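Local structure of heme peroxidase (Bacteroides thetaiotaomicron, 2GVK) at residues 26-31 / 123-128; 30-33 / 37-40; 40-45 / 69-74; 108-113 / 188-193. The protein is a dye-decolorizing peroxidase, probably using heme to oxidise dyes and other substrates with hydrogen peroxide. All coordinates share one frame; numbering follows the deposited sequence.

Interaction 1: 26-31 / 123-128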
# COMPACT_ATOMS: atom_id res chain seq x y z
N ILE A 26 19.88 6.62 -8.98
CA ILE A 26 20.97 6.52 -9.92
C ILE A 26 21.65 7.86 -9.99
O ILE A 26 20.99 8.90 -10.14
CB ILE A 26 20.50 6.14 -11.34
CG1 ILE A 26 19.85 4.76 -11.35
CG2 ILE A 26 21.69 6.15 -12.29
CD1 ILE A 26 19.34 4.33 -12.69
N PHE A 27 22.95 7.86 -9.76
CA PHE A 27 23.80 9.07 -9.97
C PHE A 27 24.68 8.83 -11.19
O PHE A 27 25.50 7.90 -11.20
CB PHE A 27 24.71 9.36 -8.77
CG PHE A 27 23.99 9.53 -7.47
CD1 PHE A 27 23.52 10.76 -7.09
CD2 PHE A 27 23.92 8.47 -6.56
CE1 PHE A 27 22.94 10.92 -5.83
CE2 PHE A 27 23.33 8.64 -5.35
CZ PHE A 27 22.87 9.88 -4.97
N ILE A 28 24.52 9.65 -12.22
CA ILE A 28 25.35 9.56 -13.42
C ILE A 28 26.11 10.87 -13.66
O ILE A 28 25.51 11.93 -13.70
CB ILE A 28 24.51 9.23 -14.67
CG1 ILE A 28 23.98 7.80 -14.59
CG2 ILE A 28 25.32 9.39 -15.89
CD1 ILE A 28 22.92 7.49 -15.61
N VAL A 29 27.43 10.76 -13.81
CA VAL A 29 28.24 11.88 -14.21
C VAL A 29 28.85 11.56 -15.57
O VAL A 29 29.46 10.50 -15.75
CB VAL A 29 29.35 12.19 -13.19
CG1 VAL A 29 30.26 13.30 -13.69
CG2 VAL A 29 28.72 12.59 -11.87
N TYR A 30 28.61 12.45 -16.52
CA TYR A 30 29.12 12.33 -17.87
C TYR A 30 30.16 13.40 -18.14
O TYR A 30 30.03 14.53 -17.66
CB TYR A 30 28.00 12.55 -18.87
CG TYR A 30 27.00 11.42 -19.04
CD1 TYR A 30 27.40 10.20 -19.51
CD2 TYR A 30 25.63 11.68 -18.99
CE1 TYR A 30 26.46 9.20 -19.83
CE2 TYR A 30 24.70 10.69 -19.29
CZ TYR A 30 25.13 9.46 -19.70
OH TYR A 30 24.22 8.49 -20.07
N ASN A 31 31.12 13.09 -19.00
CA ASN A 31 31.92 14.12 -19.66
C ASN A 31 31.44 14.28 -21.09
O ASN A 31 31.00 13.33 -21.71
CB ASN A 31 33.39 13.73 -19.68
CG ASN A 31 34.15 14.22 -18.46
OD1 ASN A 31 33.63 14.98 -17.64
ND2 ASN A 31 35.40 13.75 -18.32
N GLU A 123 14.49 3.33 -16.73
CA GLU A 123 13.77 3.76 -17.92
C GLU A 123 14.24 5.16 -18.36
O GLU A 123 14.61 5.38 -19.52
CB GLU A 123 12.25 3.76 -17.63
CG GLU A 123 11.39 4.36 -18.74
CD GLU A 123 11.14 3.41 -19.85
OE1 GLU A 123 11.94 2.45 -20.01
OE2 GLU A 123 10.10 3.57 -20.53
N PHE A 124 14.23 6.08 -17.43
CA PHE A 124 14.63 7.45 -17.70
C PHE A 124 16.10 7.50 -18.15
O PHE A 124 16.43 8.13 -19.15
CB PHE A 124 14.44 8.29 -16.42
CG PHE A 124 14.44 9.80 -16.66
CD1 PHE A 124 15.63 10.49 -16.71
CD2 PHE A 124 13.23 10.51 -16.82
CE1 PHE A 124 15.63 11.87 -16.89
CE2 PHE A 124 13.24 11.85 -16.98
CZ PHE A 124 14.44 12.55 -17.00
N ALA A 125 16.96 6.80 -17.44
CA ALA A 125 18.36 6.78 -17.76
C ALA A 125 18.63 6.20 -19.16
O ALA A 125 19.53 6.65 -19.84
CB ALA A 125 19.15 6.02 -16.68
N SER A 126 17.86 5.19 -19.57
CA SER A 126 18.05 4.58 -20.87
C SER A 126 17.70 5.57 -21.98
O SER A 126 18.36 5.60 -23.02
CB SER A 126 17.22 3.28 -21.00
OG SER A 126 15.84 3.56 -21.17
N ILE A 127 16.70 6.40 -21.75
CA ILE A 127 16.32 7.39 -22.74
C ILE A 127 17.41 8.48 -22.84
O ILE A 127 17.77 8.89 -23.93
CB ILE A 127 14.94 7.98 -22.43
CG1 ILE A 127 13.86 6.87 -22.60
CG2 ILE A 127 14.64 9.15 -23.35
CD1 ILE A 127 12.56 7.17 -21.94
N LEU A 128 18.00 8.85 -21.69
CA LEU A 128 19.16 9.79 -21.69
C LEU A 128 20.32 9.19 -22.50
O LEU A 128 20.95 9.89 -23.29
CB LEU A 128 19.63 10.08 -20.26
CG LEU A 128 18.68 10.87 -19.37
CD1 LEU A 128 19.23 10.94 -17.95
CD2 LEU A 128 18.43 12.26 -19.92
O HOH W 1 22.16 6.93 -19.00
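The ring of Tyr30, joined to the backbone of Ala125 through water 1, carries CG2 of Ile28 over the centre of one face, 3.6 Å above the ring plane. The hydroxyl OH points toward helix 118-131. Water 1 lies 2.8 Å from Tyr30 OH. The same water donates to Ala125 O at 2.8 Å, so a helix carbonyl and a strand side chain share one solvent molecule. The rest of the contact is apolar. The methyl CB of Ala125 points at the strand and meets two isoleucine tips. Ile28 CD1 lies 4.2 Å from Ala125 CB, and Ile26 CD1 lies 4.3 Å from the same carbon. In Ile28, CG1 lies beside the backbone N (chi1 -69°), which leaves CG2 anti to that N and against Tyr30. CG1 then runs out extended (chi2 168°) to the helix. The two methyls meet the one alanine carbon from different directions. Phe27 projects from the other side of the strand, where its ring stacks with that of Tyr262. The contact belongs to the N-terminal ferredoxin-like half of the peroxidase, where helix 118-131 covers one face of the sheet. A second subunit packs beside it, with Thr254 of that subunit on Ala125 and Ser255 of that subunit on Ile28. Glu123 forms a salt bridge with Arg59 and a hydrogen bond with Tyr147 of the second subunit. The apolar contact carries no directional bond of its own. The bridge from Tyr30 OH through water 1 to Ala125 O is thus the polar link between the segments, and it probably helps to hold the hydroxyl in place.

Interaction 2: 30-33 / 37-40. With NA (sodium ion), chain E.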
# COMPACT_ATOMS: atom_id res chain seq x y z
N TYR A 30 28.61 12.45 -16.52
CA TYR A 30 29.12 12.33 -17.87
C TYR A 30 30.16 13.40 -18.14
O TYR A 30 30.03 14.53 -17.66
CB TYR A 30 28.00 12.55 -18.87
CG TYR A 30 27.00 11.42 -19.04
CD1 TYR A 30 27.40 10.20 -19.51
CD2 TYR A 30 25.63 11.68 -18.99
CE1 TYR A 30 26.46 9.20 -19.83
CE2 TYR A 30 24.70 10.69 -19.29
CZ TYR A 30 25.13 9.46 -19.70
OH TYR A 30 24.22 8.49 -20.07
N ASN A 31 31.12 13.09 -19.00
CA ASN A 31 31.92 14.12 -19.66
C ASN A 31 31.44 14.28 -21.09
O ASN A 31 31.00 13.33 -21.71
CB ASN A 31 33.39 13.73 -19.68
CG ASN A 31 34.15 14.22 -18.46
OD1 ASN A 31 33.63 14.98 -17.64
ND2 ASN A 31 35.40 13.75 -18.32
N LEU A 32 31.52 15.50 -21.60
CA LEU A 32 31.21 15.76 -22.99
C LEU A 32 32.31 15.26 -23.89
O LEU A 32 33.48 15.33 -23.54
CB LEU A 32 31.04 17.27 -23.22
CG LEU A 32 29.96 17.97 -22.41
CD1 LEU A 32 30.00 19.44 -22.68
CD2 LEU A 32 28.59 17.39 -22.73
N THR A 33 31.94 14.82 -25.09
CA THR A 33 32.91 14.51 -26.14
C THR A 33 33.06 15.70 -27.09
O THR A 33 32.26 16.63 -27.05
CB THR A 33 32.46 13.32 -26.99
OG1 THR A 33 31.31 13.70 -27.78
CG2 THR A 33 32.12 12.14 -26.13
N ASP A 37 28.07 16.81 -32.86
CA ASP A 37 26.67 16.80 -32.47
C ASP A 37 26.49 17.06 -30.97
O ASP A 37 25.36 17.03 -30.47
CB ASP A 37 26.03 15.44 -32.75
CG ASP A 37 25.94 15.12 -34.20
OD1 ASP A 37 26.22 15.98 -35.04
OD2 ASP A 37 25.57 13.96 -34.50
N THR A 38 27.59 17.25 -30.25
CA THR A 38 27.54 17.23 -28.77
C THR A 38 26.66 18.32 -28.21
O THR A 38 25.82 18.06 -27.34
CB THR A 38 28.96 17.29 -28.15
OG1 THR A 38 29.63 16.06 -28.41
CG2 THR A 38 28.88 17.49 -26.67
N VAL A 39 26.82 19.55 -28.68
CA VAL A 39 26.01 20.64 -28.12
C VAL A 39 24.54 20.43 -28.43
O VAL A 39 23.70 20.59 -27.58
CB VAL A 39 26.47 22.03 -28.65
CG1 VAL A 39 25.57 23.12 -28.08
CG2 VAL A 39 27.90 22.29 -28.26
N ASP A 40 24.24 20.06 -29.66
CA ASP A 40 22.84 19.85 -30.07
C ASP A 40 22.16 18.73 -29.28
O ASP A 40 20.99 18.83 -28.93
CB ASP A 40 22.76 19.54 -31.55
CG ASP A 40 22.94 20.79 -32.42
OD1 ASP A 40 22.95 21.92 -31.87
OD2 ASP A 40 23.05 20.64 -33.65
NA NA E . 26.15 18.15 -35.91
O HOH W 2 24.24 18.37 -34.51
O HOH W 3 24.67 17.54 -37.69
O HOH W 4 27.85 18.10 -37.75
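Thr38 meets both Thr33 and Leu32 where strand 24-32 turns into helix 38-59. This is the tight part of the contact. Thr38 OG1 comes within 3.0 Å of Thr33 O and is also hydrogen-bonded to Ser35 OG. OG1 stands beside the backbone N (chi1 -70°), which leaves CG2 anti to it and against the strand. There Thr38 CG2 lies 4.0 Å from Leu32 CD2, the two side chains meeting at a slant. Thr33 O accepts a hydrogen bond from Arg78 NH2 as well, and Thr33 OG1 is hydrogen-bonded to Gly134 O. Leu32 lies on Ala75, Arg78 and Leu79, so helix 73-79 covers this side. A valine in place of Thr38 would remove the hydroxyl and is likely to leave Ser35 OG without this partner and Thr33 O with one polar neighbour fewer. The other side is looser and wetter. Asp37 lies beside a sodium ion, which its OD1 binds at 2.3 Å. Pro36 O is the second protein ligand, and waters 2, 3 and 4 complete the five ligands. Water 2 lies 2.4 Å from the sodium ion. This water donates to Asp40 OD2 at 2.7 Å, so Asp40 acts from the second shell. Lys41 NZ makes a long, weak ion pair with Asp37 OD2. The two sides thus differ in chemistry. Hydroxyls and carbonyls probably help to hold the turn, while a carboxylate, a backbone carbonyl and three waters hold a cation whose charge is probably offset in part by Asp37 and Asp40.

Interaction 3: 40-45 / 69-74. With EDO (1,2-ethanediol), chain I.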
# COMPACT_ATOMS: atom_id res chain seq x y z
N ASP A 40 24.24 20.06 -29.66
CA ASP A 40 22.84 19.85 -30.07
C ASP A 40 22.16 18.73 -29.28
O ASP A 40 20.99 18.83 -28.93
CB ASP A 40 22.76 19.54 -31.55
CG ASP A 40 22.94 20.79 -32.42
OD1 ASP A 40 22.95 21.92 -31.87
OD2 ASP A 40 23.05 20.64 -33.65
N LYS A 41 22.88 17.64 -29.03
CA LYS A 41 22.29 16.52 -28.29
C LYS A 41 22.04 16.90 -26.83
O LYS A 41 20.99 16.58 -26.28
CB LYS A 41 23.17 15.27 -28.40
CG LYS A 41 23.08 14.65 -29.79
CD LYS A 41 23.94 13.45 -29.94
CE LYS A 41 23.81 12.88 -31.35
NZ LYS A 41 24.91 11.92 -31.65
N VAL A 42 22.95 17.65 -26.24
CA VAL A 42 22.74 18.13 -24.88
C VAL A 42 21.53 19.08 -24.84
O VAL A 42 20.70 19.00 -23.94
CB VAL A 42 24.01 18.81 -24.31
CG1 VAL A 42 23.69 19.54 -22.96
CG2 VAL A 42 25.12 17.78 -24.14
N LYS A 43 21.43 19.96 -25.83
CA LYS A 43 20.32 20.91 -25.89
C LYS A 43 18.98 20.19 -26.08
O LYS A 43 17.95 20.62 -25.52
CB LYS A 43 20.55 21.95 -26.99
CG LYS A 43 21.61 22.95 -26.66
CD LYS A 43 21.69 24.06 -27.69
CE LYS A 43 22.72 25.11 -27.28
NZ LYS A 43 22.68 26.33 -28.16
N ASP A 44 18.99 19.09 -26.83
CA ASP A 44 17.76 18.25 -27.01
C ASP A 44 17.28 17.73 -25.68
O ASP A 44 16.09 17.74 -25.39
CB ASP A 44 18.02 17.05 -27.93
CG ASP A 44 16.77 16.13 -28.07
OD1 ASP A 44 15.77 16.58 -28.70
OD2 ASP A 44 16.79 14.97 -27.56
N VAL A 45 18.21 17.28 -24.85
CA VAL A 45 17.83 16.81 -23.51
C VAL A 45 17.30 17.99 -22.66
O VAL A 45 16.27 17.87 -22.01
CB VAL A 45 19.01 16.11 -22.79
CG1 VAL A 45 18.65 15.82 -21.34
CG2 VAL A 45 19.39 14.84 -23.49
N MSE A 69 19.10 17.70 -13.32
CA MSE A 69 20.15 17.80 -14.30
C MSE A 69 21.00 19.02 -13.99
O MSE A 69 20.48 20.12 -13.85
CB MSE A 69 19.53 17.97 -15.68
CG MSE A 69 20.53 18.09 -16.82
SE MSE A 69 19.62 18.37 -18.53
CE MSE A 69 21.18 18.22 -19.68
N GLY A 70 22.31 18.81 -13.91
CA GLY A 70 23.23 19.88 -13.61
C GLY A 70 24.41 19.91 -14.55
O GLY A 70 24.75 18.90 -15.19
N PHE A 71 25.07 21.06 -14.59
CA PHE A 71 26.21 21.31 -15.48
C PHE A 71 27.46 21.71 -14.71
O PHE A 71 27.42 22.58 -13.85
CB PHE A 71 25.87 22.44 -16.47
CG PHE A 71 24.62 22.20 -17.25
CD1 PHE A 71 23.39 22.48 -16.71
CD2 PHE A 71 24.67 21.60 -18.49
CE1 PHE A 71 22.22 22.19 -17.40
CE2 PHE A 71 23.48 21.32 -19.20
CZ PHE A 71 22.28 21.62 -18.65
N GLY A 72 28.60 21.15 -15.12
CA GLY A 72 29.90 21.53 -14.58
C GLY A 72 30.31 22.92 -15.05
O GLY A 72 29.76 23.46 -16.01
N ALA A 73 31.28 23.51 -14.37
CA ALA A 73 31.65 24.89 -14.63
C ALA A 73 32.21 25.08 -16.03
O ALA A 73 31.76 25.96 -16.78
CB ALA A 73 32.63 25.37 -13.59
N ASP A 74 33.18 24.24 -16.42
CA ASP A 74 33.77 24.35 -17.75
C ASP A 74 32.74 24.05 -18.83
O ASP A 74 32.68 24.73 -19.86
CB ASP A 74 34.96 23.40 -17.91
CG ASP A 74 36.20 23.86 -17.16
OD1 ASP A 74 36.23 25.01 -16.63
OD2 ASP A 74 37.16 23.08 -17.11
C1 EDO I . 35.33 21.24 -14.77
O1 EDO I . 34.76 22.54 -14.57
C2 EDO I . 34.78 20.21 -13.74
O2 EDO I . 33.34 20.11 -13.85
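Helix 38-59 covers the sheet of the N-terminal ferredoxin-like half, and here its Val42 and Val45 meet Met69 and Phe71 of strand 66-72. The residue at 69 is selenomethionine, with SE in place of sulfur. Its side chain is fully extended from the strand, with CG anti to the backbone N (chi1 180°), and this carries the terminal methyl to the helix. Met69 CE lies 3.9 Å from Val45 CG1, and SE is just as near to that methyl. Met69 CE is also 4.3 Å from Val42 CG1, so the methyl is shared by two valines one helical turn apart. Val42 CG1 in turn sits at the edge of the Phe71 ring, near its plane, 4.2 Å from CE2. In fold terms this is the helix of a split beta-alpha-beta unit. It links strands 24-32 and 66-72, which run the same way with strand 109-115 between them. The local axes of 40-45 and 69-72 come within 11.7 Å and run roughly antiparallel, at 147°, as expected for a helix returning over its own sheet. Cys46 and Phe49, farther along the helix, also touch Met69. Phe71 also makes an edge-to-face contact with Phe80. Gly72 is the N-cap of helix 73-79. A 1,2-ethanediol, probably from the crystallisation liquor, lies at this helix start. Asp74 N donates to its O1 at 3.0 Å with an N-H...O angle of 159°, and the diol is also hydrogen-bonded to Gly107 O and Thr91 OG1.

Interaction 4: 108-113 / 188-193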
# COMPACT_ATOMS: atom_id res chain seq x y z
N ASP A 108 31.00 16.83 -16.39
CA ASP A 108 30.38 17.91 -17.17
C ASP A 108 28.88 17.97 -16.98
O ASP A 108 28.30 19.04 -16.96
CB ASP A 108 30.70 17.75 -18.64
CG ASP A 108 32.18 17.99 -18.98
OD1 ASP A 108 32.86 18.77 -18.26
OD2 ASP A 108 32.66 17.43 -20.00
N LEU A 109 28.25 16.78 -16.91
CA LEU A 109 26.80 16.66 -16.69
C LEU A 109 26.54 15.75 -15.52
O LEU A 109 27.17 14.70 -15.39
CB LEU A 109 26.09 16.08 -17.92
CG LEU A 109 26.20 16.81 -19.25
CD1 LEU A 109 25.43 16.04 -20.31
CD2 LEU A 109 25.70 18.27 -19.15
N LEU A 110 25.57 16.14 -14.68
CA LEU A 110 25.09 15.29 -13.59
C LEU A 110 23.61 15.00 -13.76
O LEU A 110 22.81 15.91 -13.98
CB LEU A 110 25.30 15.96 -12.22
CG LEU A 110 24.63 15.26 -11.01
CD1 LEU A 110 25.31 13.97 -10.65
CD2 LEU A 110 24.61 16.20 -9.81
N PHE A 111 23.25 13.72 -13.64
CA PHE A 111 21.84 13.33 -13.53
C PHE A 111 21.65 12.61 -12.22
O PHE A 111 22.40 11.66 -11.91
CB PHE A 111 21.41 12.42 -14.72
CG PHE A 111 21.40 13.13 -16.03
CD1 PHE A 111 20.38 13.98 -16.36
CD2 PHE A 111 22.46 12.97 -16.93
CE1 PHE A 111 20.37 14.64 -17.58
CE2 PHE A 111 22.44 13.64 -18.17
CZ PHE A 111 21.41 14.46 -18.48
N HIS A 112 20.68 13.09 -11.44
CA HIS A 112 20.34 12.50 -10.16
C HIS A 112 18.89 12.02 -10.28
O HIS A 112 17.96 12.82 -10.32
CB HIS A 112 20.52 13.55 -9.05
CG HIS A 112 20.06 13.11 -7.69
ND1 HIS A 112 19.63 14.00 -6.72
CD2 HIS A 112 20.02 11.89 -7.12
CE1 HIS A 112 19.33 13.34 -5.62
NE2 HIS A 112 19.54 12.05 -5.84
N ILE A 113 18.74 10.68 -10.37
CA ILE A 113 17.47 10.06 -10.70
C ILE A 113 16.99 9.25 -9.49
O ILE A 113 17.72 8.42 -8.98
CB ILE A 113 17.62 9.09 -11.92
CG1 ILE A 113 18.53 9.68 -12.98
CG2 ILE A 113 16.26 8.76 -12.49
CD1 ILE A 113 18.75 8.78 -14.21
N VAL A 188 24.84 22.17 -6.77
CA VAL A 188 24.90 20.82 -6.23
C VAL A 188 26.31 20.27 -6.25
O VAL A 188 27.04 20.42 -7.22
CB VAL A 188 23.89 19.83 -6.98
CG1 VAL A 188 24.28 19.64 -8.39
CG2 VAL A 188 23.82 18.51 -6.27
N PHE A 189 26.71 19.70 -5.13
CA PHE A 189 28.03 19.15 -4.99
C PHE A 189 27.92 17.67 -4.68
O PHE A 189 27.11 17.28 -3.86
CB PHE A 189 28.80 19.90 -3.88
CG PHE A 189 30.25 19.56 -3.81
CD1 PHE A 189 31.11 20.00 -4.77
CD2 PHE A 189 30.75 18.81 -2.74
CE1 PHE A 189 32.44 19.68 -4.71
CE2 PHE A 189 32.10 18.50 -2.68
CZ PHE A 189 32.93 18.93 -3.64
N VAL A 190 28.70 16.85 -5.38
CA VAL A 190 28.70 15.43 -5.15
C VAL A 190 30.10 14.93 -4.75
O VAL A 190 31.14 15.44 -5.22
CB VAL A 190 28.21 14.64 -6.41
CG1 VAL A 190 26.76 14.97 -6.73
CG2 VAL A 190 29.12 14.89 -7.59
N GLN A 191 30.11 13.95 -3.82
CA GLN A 191 31.32 13.22 -3.45
C GLN A 191 30.99 11.79 -3.21
O GLN A 191 30.08 11.48 -2.44
CB GLN A 191 31.92 13.75 -2.14
CG GLN A 191 32.40 15.11 -2.15
CD GLN A 191 32.85 15.54 -0.77
OE1 GLN A 191 32.03 15.65 0.15
NE2 GLN A 191 34.17 15.77 -0.61
N LYS A 192 31.80 10.90 -3.78
CA LYS A 192 31.75 9.47 -3.41
C LYS A 192 32.73 9.22 -2.27
O LYS A 192 33.93 9.55 -2.38
CB LYS A 192 32.13 8.58 -4.57
CG LYS A 192 31.08 8.41 -5.56
CD LYS A 192 31.60 7.64 -6.80
CE LYS A 192 31.80 6.19 -6.52
NZ LYS A 192 32.31 5.46 -7.76
N TYR A 193 32.22 8.65 -1.18
CA TYR A 193 33.04 8.24 -0.05
C TYR A 193 33.10 6.72 0.04
O TYR A 193 32.08 6.05 -0.09
CB TYR A 193 32.47 8.77 1.25
CG TYR A 193 32.69 10.23 1.49
CD1 TYR A 193 33.84 10.69 2.14
CD2 TYR A 193 31.74 11.17 1.11
CE1 TYR A 193 34.02 12.05 2.41
CE2 TYR A 193 31.92 12.53 1.36
CZ TYR A 193 33.07 12.96 2.01
OH TYR A 193 33.26 14.33 2.26
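Leu110 puts CG anti to the backbone N and turns its branch so that CD2 faces Val188 and Val190. Val188 answers with CG1 set between its own backbone N and carbonyl carbon (chi1 65°), aimed at the leucine. The contact lies inside the beta-barrel fold reported for these peroxidases. It faces a strand of the N-terminal half, 109-115, with one of the C-terminal half, 186-195. Leu110 CD2 comes 3.7 Å from Val188 CG1. The same CD2 lies 4.0 Å from Val190 CG1, so one methyl meets two valines, tip to tip in each case. The two strands are not neighbours in the sheet, since strands 66-72 and 296-306 lie between them. Leu110 and Val190 are the closest pair of CA atoms, 9.2 Å apart, and no hydrogen bond crosses the gap. The link is therefore made by side chains across the curve of the sheet. Val29 touches Leu110 from the next strand, and Ile264 and Tyr266 touch Val188. At the start of strand 109-115, Asp108 and Leu109 both face Tyr30 in a classic beta bulge. His112, two residues on from Leu110, gives or takes a hydrogen bond through ND1 with Tyr266 OH. On the other side of strand 186-195, Gln191 and Tyr193 pack against helix 270-281. Here Tyr193 OH donates to Gln191 OE1 at 2.8 Å, coming from 45° above the carbonyl plane at a C=O...O angle of 103°.

In the fold
Interactions 1, 2 and 3 lie on one side of the chain's centre, and interaction 4 lies about 5 Å from it. Interactions 2 and 3 are the closest pair, with centres about 8 Å apart, and Leu32 CD2 packs on Val42 CG2 at 3.8 Å. Helices 38-59 and 118-131 meet where Leu128 CD2 of interaction 1 touches Val45 CG1 of interaction 3 at 3.8 Å. Strand 109-115 of interaction 4 lies between the strands of interactions 1 and 3. Leu110 N lies 2.9 Å from Gly70 O. The sodium ion of interaction 2 is about 12 Å from the nearest atom of the Val42 side chain. A second 1,2-ethanediol lies about 4 Å from the Val190 side chain (nearest atoms).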